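Side-chain contacts in BT_4661 (Bacteroides thetaiotaomicron, PDB 4AK2), which probably binds heparin and heparan sulphate at the bacterial cell surface, as a SusE-like protein of a heparin utilisation locus, through this ligand-binding domain: residues V134-G139 with D240-G245; E190-Y195 with R203-Y208; N234-K239 with I274-K279. All coordinates share one frame; numbering follows the deposited sequence.

Contact 1 (V134-G139 with D240-G245)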
loop_
_atom_site.group_PDB
_atom_site.type_symbol
_atom_site.label_atom_id
_atom_site.label_comp_id
_atom_site.label_asym_id
_atom_site.label_seq_id
_atom_site.Cartn_x
_atom_site.Cartn_y
_atom_site.Cartn_z
ATOM N N VAL A 134 0.754 -1.533 9.372
ATOM C CA VAL A 134 0.166 -0.984 10.572
ATOM C C VAL A 134 -0.815 -1.944 11.204
ATOM O O VAL A 134 -1.589 -2.640 10.510
ATOM C CB VAL A 134 -0.486 0.397 10.251
ATOM C CG1 VAL A 134 -1.716 0.258 9.306
ATOM C CG2 VAL A 134 -0.893 1.116 11.538
ATOM N N ASN A 135 -0.849 -1.978 12.532
ATOM C CA ASN A 135 -1.821 -2.771 13.271
ATOM C C ASN A 135 -3.062 -1.887 13.476
ATOM O O ASN A 135 -2.966 -0.854 14.117
ATOM C CB ASN A 135 -1.217 -3.147 14.627
ATOM C CG ASN A 135 -2.169 -3.916 15.515
ATOM O OD1 ASN A 135 -3.380 -3.899 15.361
ATOM N ND2 ASN A 135 -1.596 -4.660 16.443
ATOM N N PRO A 136 -4.220 -2.245 12.896
ATOM C CA PRO A 136 -5.398 -1.381 12.989
ATOM C C PRO A 136 -5.941 -1.243 14.400
ATOM O O PRO A 136 -6.688 -0.309 14.651
ATOM C CB PRO A 136 -6.415 -2.081 12.070
ATOM C CG PRO A 136 -6.016 -3.536 12.131
ATOM C CD PRO A 136 -4.497 -3.490 12.151
ATOM N N ALA A 137 -5.597 -2.136 15.329
ATOM C CA ALA A 137 -6.022 -1.940 16.719
ATOM C C ALA A 137 -5.237 -0.799 17.369
ATOM O O ALA A 137 -5.791 -0.047 18.112
ATOM C CB ALA A 137 -5.893 -3.236 17.536
ATOM N N ARG A 138 -3.953 -0.720 17.082
ATOM C CA ARG A 138 -3.038 0.191 17.743
ATOM C C ARG A 138 -2.833 1.498 16.981
ATOM O O ARG A 138 -2.493 2.520 17.566
ATOM C CB ARG A 138 -1.701 -0.525 17.981
ATOM C CG ARG A 138 -1.887 -1.745 18.897
ATOM C CD ARG A 138 -0.588 -2.489 19.213
ATOM N NE ARG A 138 0.232 -1.769 20.185
ATOM C CZ ARG A 138 0.035 -1.768 21.514
ATOM N NH1 ARG A 138 -0.956 -2.458 22.073
ATOM N NH2 ARG A 138 0.864 -1.087 22.305
ATOM N N GLY A 139 -3.032 1.476 15.670
ATOM C CA GLY A 139 -2.674 2.621 14.871
ATOM C C GLY A 139 -1.169 2.762 14.760
ATOM O O GLY A 139 -0.392 1.928 15.253
ATOM N N ASP A 240 -17.542 -7.743 11.947
ATOM C CA ASP A 240 -16.971 -8.926 11.305
ATOM C C ASP A 240 -15.461 -9.082 11.512
ATOM O O ASP A 240 -14.942 -10.180 11.378
ATOM C CB ASP A 240 -17.347 -9.018 9.828
ATOM C CG ASP A 240 -18.817 -9.310 9.619
ATOM O OD1 ASP A 240 -19.565 -9.629 10.582
ATOM O OD2 ASP A 240 -19.205 -9.248 8.441
ATOM N N GLY A 241 -14.761 -7.997 11.767
ATOM C CA GLY A 241 -13.340 -8.097 12.055
ATOM C C GLY A 241 -12.539 -6.850 11.796
ATOM O O GLY A 241 -13.005 -5.883 11.192
ATOM N N TYR A 242 -11.309 -6.856 12.298
ATOM C CA TYR A 242 -10.329 -5.820 11.961
ATOM C C TYR A 242 -10.014 -5.825 10.458
ATOM O O TYR A 242 -10.016 -6.898 9.821
ATOM C CB TYR A 242 -9.027 -6.012 12.767
ATOM C CG TYR A 242 -9.171 -5.511 14.154
ATOM C CD1 TYR A 242 -8.980 -4.160 14.436
ATOM C CD2 TYR A 242 -9.452 -6.380 15.221
ATOM C CE1 TYR A 242 -9.095 -3.678 15.733
ATOM C CE2 TYR A 242 -9.572 -5.904 16.518
ATOM C CZ TYR A 242 -9.377 -4.559 16.774
ATOM O OH TYR A 242 -9.487 -4.112 18.064
ATOM N N ALA A 243 -9.684 -4.657 9.934
ATOM C CA ALA A 243 -9.136 -4.583 8.583
ATOM C C ALA A 243 -7.921 -5.501 8.473
ATOM O O ALA A 243 -7.050 -5.507 9.380
ATOM C CB ALA A 243 -8.734 -3.173 8.184
ATOM N N ASN A 244 -7.842 -6.260 7.383
ATOM C CA ASN A 244 -6.698 -7.074 7.050
ATOM C C ASN A 244 -6.598 -6.969 5.543
ATOM O O ASN A 244 -7.295 -7.678 4.795
ATOM C CB ASN A 244 -6.838 -8.519 7.540
ATOM C CG ASN A 244 -5.591 -9.302 7.327
ATOM O OD1 ASN A 244 -5.174 -9.523 6.195
ATOM N ND2 ASN A 244 -4.965 -9.695 8.429
ATOM N N GLY A 245 -5.852 -5.995 5.075
ATOM C CA GLY A 245 -5.930 -5.565 3.689
ATOM C C GLY A 245 -5.157 -4.301 3.442
ATOM O O GLY A 245 -4.459 -3.809 4.349
#
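Tyr-242 carries its ring beside its own backbone N, with CG anti to the carbonyl carbon (chi1 -79°), and this turns the ring onto Pro-136 and Ala-137. Both residues belong to the loop that follows strand 131-134. Pro-136 comes in with CG, which lies 3.8 Å from CD1 of Tyr-242. The same CG also rests 3.5 Å from the carbonyl O of Ala-243, so the one carbon touches both the tyrosine ring and the backbone after it. Ala-137 sits further out along the ring. Its CB is 3.7 Å from CE1 of Tyr-242 and equally near the phenol OH. The proline and the tyrosine meet obliquely. The loop is held in shape from within. Asn-135 OD1 accepts from Ala-137 N at 2.8 Å, an Asx turn, and Asn-135 O takes Gly-139 N. A backbone bond between Pro-136 and Asn-234 ties the turn to the neighbouring loop, and Thr-278 also touches the Tyr-242 side chain. The contact itself is van der Waals packing, mostly apolar, with one carbonyl O against the proline ring; shape rather than polar pairing decides the fit.

Contact 2 (E190-Y195 with R203-Y208). With NA (sodium ion), chain D; SGN (2-deoxy-6-O-sulfo-2-(sulfoamino)-alpha-D-glucopyranose), chain B.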
loop_
_atom_site.group_PDB
_atom_site.type_symbol
_atom_site.label_atom_id
_atom_site.label_comp_id
_atom_site.label_asym_id
_atom_site.label_seq_id
_atom_site.Cartn_x
_atom_site.Cartn_y
_atom_site.Cartn_z
ATOM N N GLU A 190 -18.229 1.812 4.043
ATOM C CA GLU A 190 -18.557 1.535 5.430
ATOM C C GLU A 190 -17.605 2.355 6.365
ATOM O O GLU A 190 -18.055 3.013 7.329
ATOM C CB GLU A 190 -18.450 0.047 5.724
ATOM C CG GLU A 190 -18.853 -0.233 7.147
ATOM C CD GLU A 190 -18.882 -1.704 7.498
ATOM O OE1 GLU A 190 -18.927 -2.549 6.574
ATOM O OE2 GLU A 190 -18.880 -2.009 8.709
ATOM N N MET A 191 -16.298 2.342 6.082
ATOM C CA MET A 191 -15.350 3.155 6.840
ATOM C C MET A 191 -15.708 4.637 6.761
ATOM O O MET A 191 -15.719 5.349 7.775
ATOM C CB MET A 191 -13.928 2.913 6.357
ATOM C CG MET A 191 -13.379 1.537 6.728
ATOM S SD MET A 191 -13.390 1.147 8.488
ATOM C CE MET A 191 -14.907 0.180 8.669
ATOM N N TRP A 192 -15.972 5.130 5.558
ATOM C CA TRP A 192 -16.300 6.530 5.411
ATOM C C TRP A 192 -17.507 6.903 6.225
ATOM O O TRP A 192 -17.515 7.906 6.941
ATOM C CB TRP A 192 -16.553 6.853 3.925
ATOM C CG TRP A 192 -15.409 7.579 3.276
ATOM C CD1 TRP A 192 -15.456 8.814 2.612
ATOM C CD2 TRP A 192 -13.976 7.196 3.267
ATOM N NE1 TRP A 192 -14.206 9.191 2.187
ATOM C CE2 TRP A 192 -13.271 8.262 2.531
ATOM C CE3 TRP A 192 -13.238 6.091 3.727
ATOM C CZ2 TRP A 192 -11.901 8.204 2.307
ATOM C CZ3 TRP A 192 -11.851 6.069 3.506
ATOM C CH2 TRP A 192 -11.208 7.085 2.804
ATOM N N ASN A 193 -18.559 6.095 6.094
ATOM C CA ASN A 193 -19.777 6.371 6.814
ATOM C C ASN A 193 -19.583 6.352 8.342
ATOM O O ASN A 193 -20.213 7.127 9.077
ATOM C CB ASN A 193 -20.855 5.403 6.361
ATOM C CG ASN A 193 -21.218 5.541 4.849
ATOM O OD1 ASN A 193 -20.708 6.398 4.070
ATOM N ND2 ASN A 193 -22.099 4.653 4.420
ATOM N N SER A 194 -18.657 5.502 8.809
ATOM C CA SER A 194 -18.355 5.448 10.236
ATOM C C SER A 194 -17.672 6.721 10.760
ATOM O O SER A 194 -17.799 7.053 11.938
ATOM C CB SER A 194 -17.480 4.224 10.557
ATOM O OG SER A 194 -16.109 4.453 10.306
ATOM N N TYR A 195 -16.955 7.417 9.875
ATOM C CA TYR A 195 -16.410 8.745 10.191
ATOM C C TYR A 195 -17.530 9.804 10.206
ATOM O O TYR A 195 -17.611 10.610 11.144
ATOM C CB TYR A 195 -15.291 9.094 9.210
ATOM C CG TYR A 195 -14.853 10.529 9.267
ATOM C CD1 TYR A 195 -15.471 11.486 8.510
ATOM C CD2 TYR A 195 -13.827 10.928 10.127
ATOM C CE1 TYR A 195 -15.099 12.810 8.585
ATOM C CE2 TYR A 195 -13.453 12.258 10.208
ATOM C CZ TYR A 195 -14.077 13.197 9.432
ATOM O OH TYR A 195 -13.717 14.519 9.484
ATOM N N ARG A 203 -12.509 13.625 0.603
ATOM C CA ARG A 203 -11.243 13.364 1.283
ATOM C C ARG A 203 -11.404 13.393 2.798
ATOM O O ARG A 203 -10.473 13.008 3.512
ATOM C CB ARG A 203 -10.223 14.421 0.881
ATOM C CG ARG A 203 -10.524 15.814 1.417
ATOM C CD ARG A 203 -9.433 16.821 1.135
ATOM N NE ARG A 203 -9.809 18.136 1.647
ATOM C CZ ARG A 203 -8.990 19.175 1.722
ATOM N NH1 ARG A 203 -7.707 19.070 1.359
ATOM N NH2 ARG A 203 -9.445 20.324 2.204
ATOM N N LYS A 204 -12.567 13.802 3.313
ATOM C CA LYS A 204 -12.640 14.211 4.733
ATOM C C LYS A 204 -12.124 13.181 5.753
ATOM O O LYS A 204 -11.353 13.575 6.665
ATOM C CB LYS A 204 -14.026 14.719 5.085
ATOM C CG LYS A 204 -14.383 16.012 4.357
ATOM C CD LYS A 204 -15.847 16.377 4.516
ATOM C CE LYS A 204 -16.201 17.620 3.699
ATOM N NZ LYS A 204 -17.668 17.757 3.750
ATOM N N PRO A 205 -12.490 11.885 5.614
ATOM C CA PRO A 205 -12.036 10.937 6.656
ATOM C C PRO A 205 -10.527 10.722 6.716
ATOM O O PRO A 205 -10.034 10.174 7.708
ATOM C CB PRO A 205 -12.748 9.624 6.262
ATOM C CG PRO A 205 -13.983 10.082 5.477
ATOM C CD PRO A 205 -13.419 11.226 4.652
ATOM N N MET A 206 -9.828 11.116 5.662
ATOM C CA MET A 206 -8.386 10.891 5.535
ATOM C C MET A 206 -7.591 12.189 5.489
ATOM O O MET A 206 -6.400 12.178 5.164
ATOM C CB MET A 206 -8.094 10.046 4.296
ATOM C CG MET A 206 -8.384 8.569 4.491
ATOM S SD MET A 206 -7.426 7.757 5.799
ATOM C CE MET A 206 -5.716 8.089 5.394
ATOM N N SER A 207 -8.245 13.304 5.825
ATOM C CA SER A 207 -7.687 14.620 5.590
ATOM C C SER A 207 -7.236 15.366 6.857
ATOM O O SER A 207 -7.987 15.494 7.800
ATOM C CB SER A 207 -8.724 15.500 4.836
ATOM O OG SER A 207 -8.265 16.858 4.766
ATOM N N TYR A 208 -6.003 15.857 6.824
ATOM C CA TYR A 208 -5.532 16.784 7.843
ATOM C C TYR A 208 -6.352 18.080 7.809
ATOM O O TYR A 208 -6.813 18.577 8.843
ATOM C CB TYR A 208 -4.055 17.105 7.613
ATOM C CG TYR A 208 -3.573 18.251 8.501
ATOM C CD1 TYR A 208 -3.060 18.007 9.764
ATOM C CD2 TYR A 208 -3.646 19.584 8.055
ATOM C CE1 TYR A 208 -2.651 19.053 10.574
ATOM C CE2 TYR A 208 -3.238 20.642 8.863
ATOM C CZ TYR A 208 -2.744 20.378 10.115
ATOM O OH TYR A 208 -2.322 21.448 10.922
HETATM NA NA NA D . -14.715 3.121 12.106
HETATM C C1 SGN B . -16.265 15.943 -2.813
HETATM C C2 SGN B . -14.888 15.861 -3.479
HETATM C C3 SGN B . -15.075 15.922 -4.999
HETATM C C4 SGN B . -16.067 14.871 -5.465
HETATM C C5 SGN B . -17.409 15.001 -4.736
HETATM C C6 SGN B . -18.302 13.798 -5.064
HETATM N N2 SGN B . -14.036 16.928 -2.969
HETATM O O1 SGN B . -16.827 17.241 -2.978
HETATM O O3 SGN B . -13.796 15.680 -5.588
HETATM O O4 SGN B . -16.401 15.120 -6.841
HETATM O O5 SGN B . -17.126 14.933 -3.338
HETATM O O6 SGN B . -19.558 13.940 -4.427
HETATM S S1 SGN B . -13.268 16.846 -1.574
HETATM O O1S SGN B . -12.160 17.773 -1.633
HETATM O O2S SGN B . -14.123 17.112 -0.446
HETATM O O3S SGN B . -12.746 15.376 -1.462
HETATM S S2 SGN B . -20.568 12.779 -4.467
HETATM O O4S SGN B . -21.037 12.601 -5.840
HETATM O O5S SGN B . -21.813 13.260 -3.510
HETATM O O6S SGN B . -19.931 11.605 -3.852
HETATM O O HOH W 1 -15.832 2.911 14.148
#
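The last turns of helix 187-195 pack here against the loop that follows it, next to the glycan pocket of this ligand-binding domain. Pro-205, in a short 3-10 segment, is wedged between two aromatic rings of the helix, Trp-192 and Tyr-195, and makes a CH-pi contact with each. Its CG stands over the five-membered ring of Trp-192, 3.3 Å from the centroid and 6° off the normal. Its CA sits over the centre of the Tyr-195 ring, 3.8 Å from that centroid. Tyr-195 offers this face because its CG is anti to the backbone N (chi1 168°). The six-membered part of the indole reaches on to Met-206, whose CG lies 3.6 Å from Trp-192 CH2. The polar ends of both rings are also held: Trp-192 NE1 donates to Ser-202 O, and Tyr-195 OH is hydrogen-bonded to Asn-211 OD1. The same loop carries Arg-203 of the pocket. Its guanidinium forms salt bridges with Glu-210, Asp-259 and Asp-159, while Arg-203 N donates at 2.7 Å to an N-sulfo oxygen, O3S, of the glucosamine residue SGN; CB lies against the same oxygen. On the helix, Ser-194 OG gives its proton to Met-191 O, which also accepts from Tyr-195 N, and the same OG binds a sodium ion at 2.6 Å.

Contact 3 (N234-K239 with I274-K279). With NA (sodium ion), chain D.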
loop_
_atom_site.group_PDB
_atom_site.type_symbol
_atom_site.label_atom_id
_atom_site.label_comp_id
_atom_site.label_asym_id
_atom_site.label_seq_id
_atom_site.Cartn_x
_atom_site.Cartn_y
_atom_site.Cartn_z
ATOM N N ASN A 234 -8.312 1.757 16.489
ATOM C CA ASN A 234 -9.658 1.305 16.788
ATOM C C ASN A 234 -10.739 1.768 15.792
ATOM O O ASN A 234 -11.923 1.697 16.126
ATOM C CB ASN A 234 -10.081 1.687 18.236
ATOM C CG ASN A 234 -11.289 0.898 18.728
ATOM O OD1 ASN A 234 -11.343 -0.316 18.551
ATOM N ND2 ASN A 234 -12.263 1.568 19.370
ATOM N N LEU A 235 -10.347 2.180 14.577
ATOM C CA LEU A 235 -11.326 2.662 13.574
ATOM C C LEU A 235 -11.432 1.728 12.363
ATOM O O LEU A 235 -12.507 1.573 11.779
ATOM C CB LEU A 235 -10.948 4.087 13.119
ATOM C CG LEU A 235 -10.921 5.113 14.265
ATOM C CD1 LEU A 235 -10.618 6.489 13.693
ATOM C CD2 LEU A 235 -12.252 5.120 15.017
ATOM N N TRP A 236 -10.314 1.109 11.964
ATOM C CA TRP A 236 -10.291 0.270 10.769
ATOM C C TRP A 236 -10.666 -1.131 11.175
ATOM O O TRP A 236 -9.829 -2.041 11.252
ATOM C CB TRP A 236 -8.934 0.339 10.109
ATOM C CG TRP A 236 -8.622 1.673 9.518
ATOM C CD1 TRP A 236 -8.064 2.812 10.141
ATOM C CD2 TRP A 236 -8.873 2.056 8.130
ATOM N NE1 TRP A 236 -7.956 3.848 9.230
ATOM C CE2 TRP A 236 -8.403 3.426 7.984
ATOM C CE3 TRP A 236 -9.380 1.382 7.005
ATOM C CZ2 TRP A 236 -8.478 4.103 6.777
ATOM C CZ3 TRP A 236 -9.454 2.064 5.785
ATOM C CH2 TRP A 236 -9.036 3.408 5.677
ATOM N N ARG A 237 -11.956 -1.300 11.437
ATOM C CA ARG A 237 -12.520 -2.536 11.970
ATOM C C ARG A 237 -14.040 -2.421 11.863
ATOM O O ARG A 237 -14.610 -1.319 11.794
ATOM C CB ARG A 237 -12.107 -2.728 13.437
ATOM C CG ARG A 237 -12.843 -1.810 14.416
ATOM C CD ARG A 237 -12.344 -1.961 15.873
ATOM N NE ARG A 237 -12.740 -3.251 16.469
ATOM C CZ ARG A 237 -13.141 -3.465 17.728
ATOM N NH1 ARG A 237 -13.117 -2.510 18.636
ATOM N NH2 ARG A 237 -13.557 -4.676 18.092
ATOM N N ASN A 238 -14.682 -3.565 11.917
ATOM C CA ASN A 238 -16.117 -3.629 12.097
ATOM C C ASN A 238 -16.426 -4.931 12.838
ATOM O O ASN A 238 -15.489 -5.609 13.324
ATOM C CB ASN A 238 -16.892 -3.450 10.779
ATOM C CG ASN A 238 -16.724 -4.618 9.796
ATOM O OD1 ASN A 238 -16.177 -5.665 10.108
ATOM N ND2 ASN A 238 -17.199 -4.408 8.583
ATOM N N LYS A 239 -17.712 -5.226 13.043
ATOM C CA LYS A 239 -18.097 -6.368 13.865
ATOM C C LYS A 239 -17.545 -7.658 13.289
ATOM O O LYS A 239 -17.071 -8.560 14.038
ATOM C CB LYS A 239 -19.616 -6.426 14.067
ATOM N N ILE A 274 -1.093 1.549 2.478
ATOM C CA ILE A 274 -1.223 1.222 3.888
ATOM C C ILE A 274 -1.708 -0.228 3.990
ATOM O O ILE A 274 -2.731 -0.601 3.406
ATOM C CB ILE A 274 -2.285 2.113 4.591
ATOM C CG1 ILE A 274 -2.075 3.603 4.318
ATOM C CG2 ILE A 274 -2.340 1.777 6.086
ATOM C CD1 ILE A 274 -0.700 4.136 4.514
ATOM N N TRP A 275 -0.967 -1.085 4.689
ATOM C CA TRP A 275 -1.317 -2.475 4.843
ATOM C C TRP A 275 -1.691 -2.735 6.267
ATOM O O TRP A 275 -0.790 -2.662 7.168
ATOM C CB TRP A 275 -0.192 -3.381 4.351
ATOM C CG TRP A 275 -0.416 -4.859 4.484
ATOM C CD1 TRP A 275 -1.538 -5.539 4.929
ATOM C CD2 TRP A 275 0.568 -5.882 4.176
ATOM N NE1 TRP A 275 -1.313 -6.916 4.900
ATOM C CE2 TRP A 275 -0.059 -7.168 4.463
ATOM C CE3 TRP A 275 1.886 -5.854 3.722
ATOM C CZ2 TRP A 275 0.629 -8.368 4.303
ATOM C CZ3 TRP A 275 2.566 -7.050 3.549
ATOM C CH2 TRP A 275 1.945 -8.291 3.829
ATOM N N PHE A 276 -2.946 -2.976 6.580
ATOM C CA PHE A 276 -3.466 -3.246 7.916
ATOM C C PHE A 276 -3.401 -4.724 8.205
ATOM O O PHE A 276 -3.883 -5.558 7.451
ATOM C CB PHE A 276 -4.959 -2.851 8.006
ATOM C CG PHE A 276 -5.248 -1.441 7.578
ATOM C CD1 PHE A 276 -5.236 -0.364 8.480
ATOM C CD2 PHE A 276 -5.611 -1.173 6.248
ATOM C CE1 PHE A 276 -5.525 0.922 8.081
ATOM C CE2 PHE A 276 -5.891 0.120 5.848
ATOM C CZ PHE A 276 -5.853 1.175 6.750
ATOM N N ASP A 277 -2.795 -5.078 9.354
ATOM C CA ASP A 277 -2.821 -6.471 9.855
ATOM C C ASP A 277 -2.526 -6.433 11.358
ATOM O O ASP A 277 -1.526 -5.829 11.789
ATOM C CB ASP A 277 -1.757 -7.318 9.121
ATOM C CG ASP A 277 -1.881 -8.803 9.359
ATOM O OD1 ASP A 277 -2.149 -9.219 10.495
ATOM O OD2 ASP A 277 -1.617 -9.555 8.399
ATOM N N THR A 278 -3.422 -7.022 12.135
ATOM C CA THR A 278 -3.224 -7.097 13.584
ATOM C C THR A 278 -1.945 -7.846 14.009
ATOM O O THR A 278 -1.535 -7.713 15.170
ATOM C CB THR A 278 -4.425 -7.741 14.312
ATOM O OG1 THR A 278 -4.728 -8.990 13.731
ATOM C CG2 THR A 278 -5.637 -6.844 14.294
ATOM N N LYS A 279 -1.332 -8.601 13.101
ATOM C CA LYS A 279 -0.106 -9.319 13.427
ATOM C C LYS A 279 1.118 -8.408 13.371
ATOM O O LYS A 279 2.180 -8.797 13.840
ATOM C CB LYS A 279 0.091 -10.512 12.459
ATOM C CG LYS A 279 -0.891 -11.656 12.570
ATOM C CD LYS A 279 -1.034 -12.122 13.992
HETATM NA NA NA D . -14.715 3.121 12.106
HETATM O O HOH W 1 -15.832 2.911 14.148
#
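The backbones of Trp-236 and Phe-276 stay well apart, CA to CA 8.2 Å; Trp-236 is the centre of an inverse gamma turn, whereas Phe-276 ends strand 268-276. Their side chains point at each other and close the distance. The two rings form an offset stack. The five-membered ring of Trp-236 and the Phe-276 ring have centroids 4.4 Å apart, and the planes are inclined by 28°. Phe-276 leads with one corner: CZ lies over the indole face, 3.4 Å from CD2 of Trp-236, and CE1 is 3.5 Å from CG of the same indole. Ile-274 CG2 covers a face of the phenyl ring. The stack is buried against the mixed sheet in which strand 268-276 lies between 131-134 and 241-254; Val-134, Ala-243 and Ile-231 touch Phe-276. Trp-236 NE1 is hydrogen-bonded to Leu-219 O, which pins the indole at its polar edge. An alanine in place of Trp-236 is likely to open a gap over Phe-276 and leave Leu-219 O without the indole N-H as donor. Leu-235 O, in the same turn, binds a sodium ion at 2.7 Å. Nearby, Arg-237 NH1 donates to Asn-234 OD1 at 2.8 Å, in the carbonyl plane, on a lone pair.

From the N terminus, the chain first passes 134-139, which pairs with 240-245 a hundred residues on, closing a large loop. Inside that loop lies contact 2, a short local closure that joins helix 187-195 to the segment after it. Contact 3 opens at 234-239, after contact 2 has closed, and its partner 274-279 comes after contact 1 is complete, so contacts 1 and 3 cross. They interlock around strands 241-254 and 268-276 of the mixed sheet: Gly-245 O and Phe-276 N probably form a hydrogen bond, as do Val-134 N and Trp-275 O. Contact 2 meets contact 3 through Glu-190 with Asn-238 and through the shared sodium ion, linking helix to sheet.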